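Local structure of regulatory Subunit of Protein Kinase A (cAMP-dependent) from Euglena gracilis (Euglena gracilis, 6RSX) at residues V215-T218 / I223-I226; E193-E198 / S204-I209; L240-P245 / R279-Y284. The protein binds cAMP in two domains and, as the regulatory subunit of a cAMP-dependent protein kinase, probably controls the catalytic subunit. One frame throughout, in Å; residues are numbered along the deposited sequence. Where two conformers were deposited one is given.

Contact 1: residues V215-T218 / I223-I226. With CMP (adenosine-3',5'-cyclic-monophosphate), chain C.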
loop_
_atom_site.group_PDB
_atom_site.type_symbol
_atom_site.label_atom_id
_atom_site.label_comp_id
_atom_site.label_asym_id
_atom_site.label_seq_id
_atom_site.Cartn_x
_atom_site.Cartn_y
_atom_site.Cartn_z
ATOM N N VAL A 215 -24.383 -9.404 -4.443
ATOM C CA VAL A 215 -24.531 -7.955 -4.575
ATOM C C VAL A 215 -26.028 -7.680 -4.628
ATOM O O VAL A 215 -26.676 -8.057 -5.607
ATOM C CB VAL A 215 -23.854 -7.418 -5.838
ATOM C CG1 VAL A 215 -23.893 -5.893 -5.875
ATOM C CG2 VAL A 215 -22.351 -7.895 -5.894
ATOM N N ASN A 216 -26.548 -7.017 -3.594
ATOM C CA ASN A 216 -27.984 -6.769 -3.423
ATOM C C ASN A 216 -28.276 -5.273 -3.467
ATOM O O ASN A 216 -27.493 -4.449 -2.997
ATOM C CB ASN A 216 -28.467 -7.335 -2.088
ATOM C CG ASN A 216 -28.339 -8.827 -2.013
ATOM O OD1 ASN A 216 -28.318 -9.515 -3.042
ATOM N ND2 ASN A 216 -28.272 -9.353 -0.795
ATOM N N GLN A 217 -29.445 -4.914 -3.990
ATOM C CA GLN A 217 -29.775 -3.512 -4.142
ATOM C C GLN A 217 -31.274 -3.398 -3.918
ATOM O O GLN A 217 -32.015 -4.299 -4.313
ATOM C CB GLN A 217 -29.388 -3.035 -5.532
ATOM C CG GLN A 217 -29.421 -1.561 -5.799
ATOM C CD GLN A 217 -28.911 -1.275 -7.195
ATOM O OE1 GLN A 217 -29.509 -1.714 -8.177
ATOM N NE2 GLN A 217 -27.782 -0.580 -7.294
ATOM N N THR A 218 -31.689 -2.328 -3.253
ATOM C CA THR A 218 -33.108 -2.100 -2.990
ATOM C C THR A 218 -33.752 -1.277 -4.094
ATOM O O THR A 218 -33.153 -0.349 -4.643
ATOM C CB THR A 218 -33.304 -1.386 -1.657
ATOM O OG1 THR A 218 -32.810 -0.045 -1.763
ATOM C CG2 THR A 218 -32.550 -2.107 -0.574
ATOM N N ILE A 223 -35.507 -5.818 -1.856
ATOM C CA ILE A 223 -34.111 -6.175 -2.106
ATOM C C ILE A 223 -34.060 -7.216 -3.211
ATOM O O ILE A 223 -34.774 -8.226 -3.146
ATOM C CB ILE A 223 -33.463 -6.712 -0.828
ATOM C CG1 ILE A 223 -33.577 -5.674 0.287
ATOM C CG2 ILE A 223 -31.983 -7.092 -1.095
ATOM C CD1 ILE A 223 -33.051 -6.160 1.625
ATOM N N HIS A 224 -33.233 -6.983 -4.236
ATOM C CA HIS A 224 -32.921 -8.054 -5.168
ATOM C C HIS A 224 -31.420 -8.168 -5.405
ATOM O O HIS A 224 -30.639 -7.222 -5.232
ATOM C CB HIS A 224 -33.622 -7.923 -6.522
ATOM C CG HIS A 224 -33.289 -6.673 -7.266
ATOM N ND1 HIS A 224 -33.262 -5.436 -6.663
ATOM C CD2 HIS A 224 -33.038 -6.459 -8.581
ATOM C CE1 HIS A 224 -32.975 -4.516 -7.566
ATOM N NE2 HIS A 224 -32.838 -5.110 -8.739
ATOM N N THR A 225 -31.039 -9.362 -5.818
ATOM C CA THR A 225 -29.641 -9.672 -6.071
ATOM C C THR A 225 -29.338 -9.286 -7.510
ATOM O O THR A 225 -29.989 -9.785 -8.433
ATOM C CB THR A 225 -29.408 -11.153 -5.825
ATOM O OG1 THR A 225 -29.674 -11.463 -4.446
ATOM C CG2 THR A 225 -27.976 -11.554 -6.233
ATOM N N ILE A 226 -28.389 -8.364 -7.706
ATOM C CA ILE A 226 -28.072 -7.869 -9.043
ATOM C C ILE A 226 -26.768 -8.437 -9.590
ATOM O O ILE A 226 -26.479 -8.252 -10.782
ATOM C CB ILE A 226 -27.998 -6.325 -9.083
ATOM C CG1 ILE A 226 -26.988 -5.793 -8.063
ATOM C CG2 ILE A 226 -29.369 -5.700 -8.830
ATOM C CD1 ILE A 226 -26.655 -4.304 -8.241
HETATM P P CMP C . -19.656 0.415 -4.305
HETATM O O1P CMP C . -18.444 1.199 -3.534
HETATM O O2P CMP C . -20.766 1.256 -4.803
HETATM O "O5'" CMP C . -20.315 -0.582 -3.249
HETATM C "C5'" CMP C . -21.081 -1.696 -3.724
HETATM C "C4'" CMP C . -20.316 -2.336 -4.852
HETATM O "O4'" CMP C . -20.979 -3.424 -5.516
HETATM C "C3'" CMP C . -19.933 -1.452 -6.008
HETATM O "O3'" CMP C . -19.039 -0.404 -5.640
HETATM C "C2'" CMP C . -19.365 -2.466 -6.988
HETATM O "O2'" CMP C . -18.006 -2.763 -6.609
HETATM C "C1'" CMP C . -20.220 -3.716 -6.669
HETATM N N9 CMP C . -21.085 -4.147 -7.772
HETATM C C8 CMP C . -21.074 -5.370 -8.312
HETATM N N7 CMP C . -21.990 -5.393 -9.275
HETATM C C5 CMP C . -22.577 -4.184 -9.294
HETATM C C6 CMP C . -23.583 -3.700 -10.093
HETATM N N6 CMP C . -24.320 -4.322 -11.156
HETATM N N1 CMP C . -24.001 -2.456 -9.957
HETATM C C2 CMP C . -23.433 -1.667 -9.005
HETATM N N3 CMP C . -22.418 -2.142 -8.208
HETATM C C4 CMP C . -22.025 -3.406 -8.369
#
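Ile-226 lays its CG1 against CG1 of Val-215, 3.8 Å away, where the hairpin strands 213-219 and 222-229 run beside the bound cAMP. The first torsion of the isoleucine, chi1 56°, sets CG1 between its own backbone N and carbonyl carbon, and CD1 continues from there to 3.6 Å from C6 of the adenine. Val-215 reaches the other end of the base, its CG2 standing 3.7 Å from C8. The amide end of Gln-217 also meets the isoleucine, with CD 3.9 Å from Ile-226 CD1, and its NE2 hydrogen-bonds Val-247 O.

The backbone holds these side chains in place. Ile-226 N donates to Val-215 O over a short 2.7 Å. Gln-217 and His-224 form an antiparallel hydrogen-bonded pair, in which His-224 N reaches Gln-217 O at 171°. The imidazole comes back to that same oxygen: ND1 makes a weak bond of 2.9 Å, bent to 125°, and CG2 of Ile-226 lies over one ring face, toward its rim. On the sheet face that carries Asn-216 and Thr-225, Asn-216 CB packs 3.7 Å from Ile-223 CG2.

Polarity is thus divided. The backbone amides tie strand to strand, with a weak imidazole bond added, and what Val-215 and Ile-226 offer the nucleotide is hydrocarbon, consistent with van der Waals recognition of the adenine at this wall of the pocket.

Contact 2: residues E193-E198 / S204-I209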
loop_
_atom_site.group_PDB
_atom_site.type_symbol
_atom_site.label_atom_id
_atom_site.label_comp_id
_atom_site.label_asym_id
_atom_site.label_seq_id
_atom_site.Cartn_x
_atom_site.Cartn_y
_atom_site.Cartn_z
ATOM N N GLU A 193 -22.642 -12.488 6.289
ATOM C CA GLU A 193 -22.038 -11.273 6.816
ATOM C C GLU A 193 -21.970 -10.200 5.731
ATOM O O GLU A 193 -21.528 -10.466 4.606
ATOM C CB GLU A 193 -20.644 -11.590 7.356
ATOM C CG GLU A 193 -19.955 -10.393 7.938
ATOM C CD GLU A 193 -18.676 -10.749 8.709
ATOM O OE1 GLU A 193 -18.262 -11.935 8.709
ATOM O OE2 GLU A 193 -18.096 -9.832 9.324
ATOM N N ILE A 194 -22.434 -8.996 6.064
ATOM C CA ILE A 194 -22.422 -7.855 5.154
ATOM C C ILE A 194 -21.026 -7.243 5.160
ATOM O O ILE A 194 -20.448 -7.031 6.230
ATOM C CB ILE A 194 -23.465 -6.816 5.582
ATOM C CG1 ILE A 194 -24.879 -7.364 5.381
ATOM C CG2 ILE A 194 -23.272 -5.500 4.833
ATOM C CD1 ILE A 194 -25.922 -6.404 5.875
ATOM N N VAL A 195 -20.490 -6.947 3.979
ATOM C CA VAL A 195 -19.159 -6.332 3.859
ATOM C C VAL A 195 -19.263 -4.833 3.681
ATOM O O VAL A 195 -18.678 -4.082 4.457
ATOM C CB VAL A 195 -18.340 -6.978 2.721
ATOM C CG1 VAL A 195 -16.875 -6.366 2.683
ATOM C CG2 VAL A 195 -18.273 -8.502 2.918
ATOM N N VAL A 196 -20.019 -4.381 2.673
ATOM C CA VAL A 196 -20.373 -2.978 2.496
ATOM C C VAL A 196 -21.890 -2.884 2.328
ATOM O O VAL A 196 -22.515 -3.739 1.687
ATOM C CB VAL A 196 -19.669 -2.313 1.298
ATOM C CG1 VAL A 196 -18.138 -2.466 1.422
ATOM C CG2 VAL A 196 -20.142 -2.889 -0.019
ATOM N N LYS A 197 -22.465 -1.835 2.885
ATOM C CA LYS A 197 -23.913 -1.678 2.988
ATOM C C LYS A 197 -24.362 -0.565 2.055
ATOM O O LYS A 197 -23.815 0.545 2.102
ATOM C CB LYS A 197 -24.315 -1.367 4.435
ATOM C CG LYS A 197 -25.774 -0.952 4.613
ATOM C CD LYS A 197 -26.703 -2.078 4.166
ATOM C CE LYS A 197 -28.180 -1.687 4.161
ATOM N NZ LYS A 197 -28.961 -2.811 3.568
ATOM N N GLU A 198 -25.356 -0.857 1.207
ATOM C CA GLU A 198 -25.894 0.180 0.340
ATOM C C GLU A 198 -26.220 1.413 1.172
ATOM O O GLU A 198 -26.699 1.308 2.304
ATOM C CB GLU A 198 -27.158 -0.295 -0.410
ATOM C CG GLU A 198 -27.703 0.754 -1.399
ATOM C CD GLU A 198 -28.954 0.317 -2.182
ATOM O OE1 GLU A 198 -29.454 -0.803 -1.959
ATOM O OE2 GLU A 198 -29.436 1.100 -3.035
ATOM N N SER A 204 -13.627 0.680 2.454
ATOM C CA SER A 204 -12.543 -0.125 1.913
ATOM C C SER A 204 -12.929 -0.732 0.571
ATOM O O SER A 204 -14.112 -0.806 0.188
ATOM C CB SER A 204 -12.134 -1.235 2.889
ATOM O OG SER A 204 -11.634 -0.669 4.085
ATOM N N PHE A 205 -11.890 -1.176 -0.127
ATOM C CA PHE A 205 -11.955 -1.852 -1.414
ATOM C C PHE A 205 -11.530 -3.299 -1.194
ATOM O O PHE A 205 -10.558 -3.563 -0.475
ATOM C CB PHE A 205 -11.020 -1.144 -2.409
ATOM C CG PHE A 205 -10.886 -1.842 -3.721
ATOM C CD1 PHE A 205 -11.956 -1.900 -4.606
ATOM C CD2 PHE A 205 -9.693 -2.460 -4.077
ATOM C CE1 PHE A 205 -11.834 -2.551 -5.833
ATOM C CE2 PHE A 205 -9.564 -3.104 -5.301
ATOM C CZ PHE A 205 -10.620 -3.144 -6.188
ATOM N N TYR A 206 -12.252 -4.238 -1.801
ATOM C CA TYR A 206 -12.050 -5.649 -1.493
ATOM C C TYR A 206 -11.767 -6.446 -2.750
ATOM O O TYR A 206 -12.394 -6.216 -3.795
ATOM C CB TYR A 206 -13.304 -6.229 -0.813
ATOM C CG TYR A 206 -13.573 -5.588 0.511
ATOM C CD1 TYR A 206 -14.285 -4.384 0.579
ATOM C CD2 TYR A 206 -13.090 -6.167 1.696
ATOM C CE1 TYR A 206 -14.523 -3.785 1.831
ATOM C CE2 TYR A 206 -13.326 -5.589 2.917
ATOM C CZ TYR A 206 -14.044 -4.399 2.971
ATOM O OH TYR A 206 -14.276 -3.808 4.183
ATOM N N ILE A 207 -10.860 -7.419 -2.633
ATOM C CA ILE A 207 -10.638 -8.425 -3.672
ATOM C C ILE A 207 -10.884 -9.792 -3.053
ATOM O O ILE A 207 -10.322 -10.119 -1.998
ATOM C CB ILE A 207 -9.211 -8.349 -4.266
ATOM C CG1 ILE A 207 -8.866 -6.931 -4.709
ATOM C CG2 ILE A 207 -9.079 -9.297 -5.461
ATOM C CD1 ILE A 207 -8.041 -6.186 -3.673
ATOM N N ILE A 208 -11.698 -10.609 -3.718
ATOM C CA ILE A 208 -12.022 -11.929 -3.196
ATOM C C ILE A 208 -10.906 -12.910 -3.538
ATOM O O ILE A 208 -10.523 -13.039 -4.710
ATOM C CB ILE A 208 -13.358 -12.413 -3.775
ATOM C CG1 ILE A 208 -14.430 -11.366 -3.455
ATOM C CG2 ILE A 208 -13.670 -13.804 -3.227
ATOM C CD1 ILE A 208 -15.702 -11.528 -4.285
ATOM N N ILE A 209 -10.398 -13.601 -2.522
ATOM C CA ILE A 209 -9.461 -14.702 -2.741
ATOM C C ILE A 209 -10.245 -15.990 -2.980
ATOM O O ILE A 209 -10.061 -16.663 -3.993
ATOM C CB ILE A 209 -8.489 -14.869 -1.564
ATOM C CG1 ILE A 209 -7.678 -13.580 -1.382
ATOM C CG2 ILE A 209 -7.571 -16.048 -1.830
ATOM C CD1 ILE A 209 -6.915 -13.538 -0.071
#
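Val-195 and Val-196 both hydrogen-bond through the backbone to Val-250, a classic beta bulge, and both side chains head toward Tyr-206. Between the two segments themselves the meeting is apolar. CG1 of Val-195 sits over the middle of the tyrosine ring, 3.5 Å from its centroid and only 13° off the ring normal, a CH-pi contact. The methyl is as close to one edge carbon as to the other, at 3.6 Å from both CE1 and CE2, and at 3.5 Å from CZ. With chi1 at -176°, this branch of Val-195 lies opposite the backbone N and is aimed straight down at the ring.

Val-196 approaches the same ring obliquely, its CG1 passing 3.9 Å from Tyr-206 CE1 as the two side chains slide by in opposite directions. Its side chain also comes within about 4 Å of the bound cAMP, which connects the bulge to the nucleotide pocket. Tyr-206 packs further against Phe-235, the ring planes inclined by only about 10°, and its backbone is hydrogen-bonded to that residue.

Replacing Tyr-206 by an alanine would probably leave the Val-195 methyl without the flat surface it rests on and open a gap between the bulge and strand 204-208.

With apolar packing, including a CH-pi contact, between them, the segments meet by shape, methyl against ring, while the hydrogen bonds of each strand run to its own sheet. The contact therefore joins the two sheets of the beta-barrel through side-chain packing rather than through strand pairing.

Contact 3: residues L240-P245 / R279-Y284. With CMP (adenosine-3',5'-cyclic-monophosphate), chain C.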
loop_
_atom_site.group_PDB
_atom_site.type_symbol
_atom_site.label_atom_id
_atom_site.label_comp_id
_atom_site.label_asym_id
_atom_site.label_seq_id
_atom_site.Cartn_x
_atom_site.Cartn_y
_atom_site.Cartn_z
ATOM N N LEU A 240 -15.286 4.762 -3.358
ATOM C CA LEU A 240 -13.995 5.374 -3.114
ATOM C C LEU A 240 -13.553 6.232 -4.285
ATOM O O LEU A 240 -12.973 7.301 -4.077
ATOM C CB LEU A 240 -12.959 4.288 -2.808
ATOM C CG LEU A 240 -13.210 3.455 -1.549
ATOM C CD1 LEU A 240 -12.080 2.423 -1.361
ATOM C CD2 LEU A 240 -13.368 4.323 -0.317
ATOM N N MET A 241 -13.806 5.790 -5.522
ATOM C CA MET A 241 -13.302 6.529 -6.678
ATOM C C MET A 241 -14.035 7.853 -6.863
ATOM O O MET A 241 -13.439 8.843 -7.311
ATOM C CB MET A 241 -13.413 5.679 -7.944
ATOM C CG MET A 241 -12.552 4.436 -7.912
ATOM S SD MET A 241 -12.774 3.338 -9.310
ATOM C CE MET A 241 -11.885 4.221 -10.595
ATOM N N PHE A 242 -15.326 7.890 -6.532
ATOM C CA PHE A 242 -16.176 9.045 -6.804
ATOM C C PHE A 242 -16.690 9.696 -5.529
ATOM O O PHE A 242 -17.556 10.580 -5.597
ATOM C CB PHE A 242 -17.348 8.636 -7.692
ATOM C CG PHE A 242 -16.936 7.851 -8.893
ATOM C CD1 PHE A 242 -16.016 8.367 -9.787
ATOM C CD2 PHE A 242 -17.473 6.597 -9.133
ATOM C CE1 PHE A 242 -15.625 7.646 -10.894
ATOM C CE2 PHE A 242 -17.086 5.869 -10.244
ATOM C CZ PHE A 242 -16.164 6.398 -11.126
ATOM N N ASN A 243 -16.184 9.276 -4.373
ATOM C CA ASN A 243 -16.566 9.823 -3.071
ATOM C C ASN A 243 -18.087 9.943 -2.945
ATOM O O ASN A 243 -18.658 11.029 -2.848
ATOM C CB ASN A 243 -15.893 11.176 -2.826
ATOM C CG ASN A 243 -15.779 11.499 -1.353
ATOM O OD1 ASN A 243 -16.475 10.915 -0.517
ATOM N ND2 ASN A 243 -14.895 12.429 -1.023
ATOM N N GLN A 244 -18.725 8.776 -2.938
ATOM C CA GLN A 244 -20.170 8.692 -2.823
ATOM C C GLN A 244 -20.530 7.470 -1.991
ATOM O O GLN A 244 -19.674 6.606 -1.749
ATOM C CB GLN A 244 -20.809 8.610 -4.210
ATOM C CG GLN A 244 -20.670 7.233 -4.850
ATOM C CD GLN A 244 -20.797 7.241 -6.370
ATOM O OE1 GLN A 244 -20.648 8.282 -7.019
ATOM N NE2 GLN A 244 -21.057 6.070 -6.942
ATOM N N PRO A 245 -21.779 7.343 -1.551
ATOM C CA PRO A 245 -22.166 6.169 -0.763
ATOM C C PRO A 245 -22.215 4.944 -1.662
ATOM O O PRO A 245 -22.344 5.054 -2.883
ATOM C CB PRO A 245 -23.556 6.538 -0.227
ATOM C CG PRO A 245 -23.665 8.046 -0.478
ATOM C CD PRO A 245 -22.893 8.288 -1.711
ATOM N N ARG A 279 -13.180 0.343 -16.911
ATOM C CA ARG A 279 -13.745 -0.579 -17.894
ATOM C C ARG A 279 -14.747 -1.521 -17.243
ATOM O O ARG A 279 -15.852 -1.738 -17.763
ATOM C CB ARG A 279 -12.632 -1.383 -18.579
ATOM C CG ARG A 279 -12.023 -0.735 -19.820
ATOM C CD ARG A 279 -11.047 -1.671 -20.542
ATOM N NE ARG A 279 -9.842 -1.924 -19.751
ATOM C CZ ARG A 279 -8.771 -1.133 -19.737
ATOM N NH1 ARG A 279 -8.737 -0.033 -20.480
ATOM N NH2 ARG A 279 -7.730 -1.437 -18.975
ATOM N N ASN A 280 -14.385 -2.088 -16.096
ATOM C CA ASN A 280 -15.257 -3.078 -15.486
ATOM C C ASN A 280 -16.632 -2.523 -15.138
ATOM O O ASN A 280 -17.585 -3.298 -15.016
ATOM C CB ASN A 280 -14.623 -3.636 -14.234
ATOM C CG ASN A 280 -15.475 -4.664 -13.586
ATOM O OD1 ASN A 280 -15.627 -5.770 -14.114
ATOM N ND2 ASN A 280 -16.056 -4.321 -12.428
ATOM N N MET A 281 -16.754 -1.214 -14.918
ATOM C CA MET A 281 -18.067 -0.661 -14.597
ATOM C C MET A 281 -19.056 -0.808 -15.756
ATOM O O MET A 281 -20.266 -0.672 -15.545
ATOM C CB MET A 281 -17.935 0.803 -14.196
ATOM C CG MET A 281 -17.127 0.993 -12.899
ATOM S SD MET A 281 -16.924 2.764 -12.605
ATOM C CE MET A 281 -16.139 2.773 -10.992
ATOM N N GLN A 282 -18.565 -1.090 -16.965
ATOM C CA GLN A 282 -19.464 -1.404 -18.074
ATOM C C GLN A 282 -20.390 -2.559 -17.726
ATOM O O GLN A 282 -21.533 -2.606 -18.199
ATOM C CB GLN A 282 -18.662 -1.752 -19.332
ATOM C CG GLN A 282 -17.894 -0.592 -19.931
ATOM C CD GLN A 282 -16.779 -1.058 -20.859
ATOM O OE1 GLN A 282 -16.717 -2.236 -21.233
ATOM N NE2 GLN A 282 -15.885 -0.139 -21.224
ATOM N N ASN A 283 -19.924 -3.501 -16.908
ATOM C CA ASN A 283 -20.740 -4.653 -16.549
ATOM C C ASN A 283 -21.861 -4.300 -15.583
ATOM O O ASN A 283 -22.697 -5.165 -15.298
ATOM C CB ASN A 283 -19.870 -5.757 -15.932
ATOM C CG ASN A 283 -18.769 -6.234 -16.870
ATOM O OD1 ASN A 283 -19.030 -6.700 -17.983
ATOM N ND2 ASN A 283 -17.524 -6.108 -16.422
ATOM N N TYR A 284 -21.898 -3.070 -15.065
ATOM C CA TYR A 284 -22.895 -2.727 -14.067
ATOM C C TYR A 284 -24.198 -2.235 -14.681
ATOM O O TYR A 284 -25.206 -2.181 -13.973
ATOM C CB TYR A 284 -22.384 -1.649 -13.116
ATOM C CG TYR A 284 -21.176 -2.067 -12.276
ATOM C CD1 TYR A 284 -20.816 -3.408 -12.147
ATOM C CD2 TYR A 284 -20.417 -1.109 -11.613
ATOM C CE1 TYR A 284 -19.713 -3.795 -11.379
ATOM C CE2 TYR A 284 -19.296 -1.487 -10.836
ATOM C CZ TYR A 284 -18.966 -2.831 -10.724
ATOM O OH TYR A 284 -17.854 -3.200 -9.974
HETATM P P CMP C . -19.656 0.415 -4.305
HETATM O O1P CMP C . -18.444 1.199 -3.534
HETATM O O2P CMP C . -20.766 1.256 -4.803
HETATM O "O5'" CMP C . -20.315 -0.582 -3.249
HETATM C "C5'" CMP C . -21.081 -1.696 -3.724
HETATM C "C4'" CMP C . -20.316 -2.336 -4.852
HETATM O "O4'" CMP C . -20.979 -3.424 -5.516
HETATM C "C3'" CMP C . -19.933 -1.452 -6.008
HETATM O "O3'" CMP C . -19.039 -0.404 -5.640
HETATM C "C2'" CMP C . -19.365 -2.466 -6.988
HETATM O "O2'" CMP C . -18.006 -2.763 -6.609
HETATM C "C1'" CMP C . -20.220 -3.716 -6.669
HETATM N N9 CMP C . -21.085 -4.147 -7.772
HETATM C C8 CMP C . -21.074 -5.370 -8.312
HETATM N N7 CMP C . -21.990 -5.393 -9.275
HETATM C C5 CMP C . -22.577 -4.184 -9.294
HETATM C C6 CMP C . -23.583 -3.700 -10.093
HETATM N N6 CMP C . -24.320 -4.322 -11.156
HETATM N N1 CMP C . -24.001 -2.456 -9.957
HETATM C C2 CMP C . -23.433 -1.667 -9.005
HETATM N N3 CMP C . -22.418 -2.142 -8.208
HETATM C C4 CMP C . -22.025 -3.406 -8.369
#
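Helix 237-242, whose residues Glu-237 and Ser-239 hydrogen-bond the cAMP, meets the C-terminal lid of the second nucleotide-binding domain where Met-281 points its thioether at Phe-242. The sulfur comes in at the ring edge, in the ring plane: SD is 5.1 Å from the centroid and 88° off the normal, a Met-aromatic contact. Beyond it the terminal methyl presses in obliquely, with Met-281 CE 3.3 Å from Phe-242 CE2 and 3.6 Å from CZ, a tight fit. Full extension of the methionine past CG, with chi2 175° and chi3 174°, carries this methyl across to the helix. There CE also meets SD of Met-241, at 3.8 Å, as the two methionines slide past one another. The CB of Met-241 lies 4.0 Å above the plane of Phe-242, over the centre of one ring face.

A short 3-10 segment, 282-284, follows Met-281, and Tyr-284 N donates to Met-281 O across 2.9 Å. That turn swings the tyrosine ring over the nucleotide. One face lies over part of the adenine, with C5 offset toward the ring's rim and 3.4 Å from CD1, and the opposite face is backed by Asn-280 O and Met-281 CA. The Tyr-284 hydroxyl is hydrogen-bonded to Glu-237 OE2, while the other carboxylate oxygen, OE1, binds the cAMP, so one glutamate connects lid and ligand.

Met-281 thus packs the turn against helix 237-242 while Tyr-284 closes over the base. An aromatic residue from the C-terminal helical region stacking on the adenine is the familiar hydrophobic lid of cyclic nucleotide-binding domains in protein kinase A regulatory subunits.

All three contacts belong to the second cyclic nucleotide-binding unit of the chain and surround one cAMP molecule. They come in series along the sequence: contact 2, then contact 1, then contact 3. Contact 2 lies about 14 Å, centre to centre, from each of the others, and contacts 1 and 3 are about 16 Å apart. Contacts 1 and 2 reach the same four-stranded antiparallel sheet and touch through a probable hydrogen bond from Thr-218 N to Glu-198 OE1. Leu-240 of contact 3 packs on the start of strand 204-208. Contacts 1 and 3 do not touch, yet both reach the adenine, so the nucleotide lies between the hairpin of contact 1 and the C-terminal lid.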